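Local coordinates for protein putative amidohydrolase/peptidase (Burkholderia cenocepacia, PDB 4WJB) that probably hydrolyses carbon-nitrogen bonds in amide- or amidine-type substrates as a zinc-dependent member of the peptidase M20 family, at residues D312-R316 and Q331-I335. Residues are numbered along the deposited sequence; the frame is centred on the assembly and turned at random.
Sequences DAALR and QIEQI
The guanidinium of Arg316 meets the amide of Gln334 at its edge, with NE2 near the guanidinium plane, 4.0 Å from NH2, and the two flat groups turned 49° apart. The Asp312 carboxylate lies along that same NE/NH2 edge, while a water meets NH2 at the neighbouring edge, on the NH1 side, and CG2 of Ile332 approaches NH1 obliquely, at 3.8 Å. The arrangement illustrates how a helix can present a fixed arginine to a neighbouring strand. One turn apart on the helix, Arg316 NE donates to Asp312 OD1 in a nearly straight hydrogen bond of 3.0 Å that is part of a salt bridge; OD1 lies almost in the guanidinium plane, whereas NE meets it on the syn side but clearly tilted out of the carboxylate plane. Tyr229 OH also bonds OD1, so two hydrogen bonds grip this oxygen and help hold the carboxylate in position. Gln334 NE2 comes within 3.3 Å of Asp312 OD1, but the angle is too poor for a hydrogen bond; the polar end of Gln334 is instead tied through OE1 to Thr337 OG1. The arginine chain, extended from CG to NE (chi3 178°), carries the guanidinium out toward the strand, where its NH2 donates to the water, which also accepts from Gln334 N and so links helix to strand. Deeper than these polar groups, Leu315 CD2 touches Ile332 CD1 at 4.0 Å, the isoleucine CG1 branch being directed there by its placement anti to the backbone N (chi1 -178°). Leu315 continues inward onto Val298, Phe300 and Met258. Segment 312-316 of helix 305-326 thus runs nearly antiparallel to segment 331-335 of strand 329-342, which pairs with strand 217-234, an alpha/beta layering characteristic of the dimerisation domain of M20 peptidases.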
# COMPACT_ATOMS: atom_id res chain seq x y z
N ASP A 312 21.68 -5.22 -7.54
CA ASP A 312 21.25 -6.36 -6.74
C ASP A 312 21.98 -6.37 -5.40
O ASP A 312 21.36 -6.47 -4.34
CB ASP A 312 21.49 -7.67 -7.48
CG ASP A 312 21.16 -8.88 -6.63
OD1 ASP A 312 19.97 -9.25 -6.55
OD2 ASP A 312 22.10 -9.46 -6.03
N ALA A 313 23.30 -6.26 -5.47
CA ALA A 313 24.13 -6.27 -4.28
C ALA A 313 23.79 -5.10 -3.36
O ALA A 313 23.71 -5.27 -2.13
CB ALA A 313 25.60 -6.24 -4.66
N ALA A 314 23.58 -3.93 -3.94
CA ALA A 314 23.31 -2.73 -3.15
C ALA A 314 21.97 -2.83 -2.42
O ALA A 314 21.87 -2.48 -1.24
CB ALA A 314 23.34 -1.49 -4.03
N LEU A 315 20.96 -3.32 -3.13
CA LEU A 315 19.63 -3.50 -2.56
C LEU A 315 19.66 -4.49 -1.39
O LEU A 315 19.10 -4.23 -0.33
CB LEU A 315 18.65 -3.99 -3.62
CG LEU A 315 17.24 -4.36 -3.16
CD1 LEU A 315 16.49 -3.15 -2.63
CD2 LEU A 315 16.46 -5.02 -4.29
N ARG A 316 20.32 -5.63 -1.61
CA ARG A 316 20.41 -6.67 -0.59
C ARG A 316 21.22 -6.21 0.62
O ARG A 316 20.91 -6.57 1.75
CB ARG A 316 21.02 -7.94 -1.19
CG ARG A 316 20.12 -8.63 -2.20
CD ARG A 316 20.81 -9.83 -2.86
NE ARG A 316 19.93 -10.50 -3.80
CZ ARG A 316 19.10 -11.49 -3.47
NH1 ARG A 316 19.04 -11.91 -2.22
NH2 ARG A 316 18.32 -12.05 -4.39
N GLN A 331 12.68 -10.44 4.35
CA GLN A 331 12.71 -11.52 3.38
C GLN A 331 12.76 -10.91 1.99
O GLN A 331 12.05 -9.94 1.72
CB GLN A 331 11.49 -12.43 3.51
CG GLN A 331 11.40 -13.20 4.82
CD GLN A 331 10.01 -13.75 5.07
OE1 GLN A 331 9.14 -13.05 5.60
NE2 GLN A 331 9.78 -14.99 4.68
N ILE A 332 13.60 -11.46 1.12
CA ILE A 332 13.68 -10.96 -0.25
C ILE A 332 13.83 -12.10 -1.24
O ILE A 332 14.59 -13.04 -1.00
CB ILE A 332 14.84 -9.95 -0.43
CG1 ILE A 332 14.87 -9.41 -1.86
CG2 ILE A 332 16.18 -10.58 -0.05
CD1 ILE A 332 15.87 -8.28 -2.08
N GLU A 333 13.09 -12.03 -2.34
CA GLU A 333 13.17 -13.04 -3.38
C GLU A 333 13.22 -12.41 -4.76
O GLU A 333 12.35 -11.62 -5.13
CB GLU A 333 11.97 -13.99 -3.30
N GLN A 334 14.26 -12.75 -5.51
CA GLN A 334 14.32 -12.35 -6.91
C GLN A 334 13.43 -13.30 -7.70
O GLN A 334 13.73 -14.49 -7.82
CB GLN A 334 15.76 -12.38 -7.42
CG GLN A 334 15.93 -11.86 -8.83
CD GLN A 334 17.39 -11.83 -9.26
OE1 GLN A 334 17.71 -12.11 -10.42
NE2 GLN A 334 18.27 -11.50 -8.33
N ILE A 335 12.32 -12.78 -8.23
CA ILE A 335 11.32 -13.64 -8.85
C ILE A 335 11.37 -13.60 -10.38
O ILE A 335 10.69 -14.39 -11.04
CB ILE A 335 9.90 -13.24 -8.40
CG1 ILE A 335 9.58 -11.83 -8.89
CG2 ILE A 335 9.78 -13.35 -6.88
CD1 ILE A 335 8.12 -11.46 -8.77
O HOH W 1 16.42 -14.55 -4.45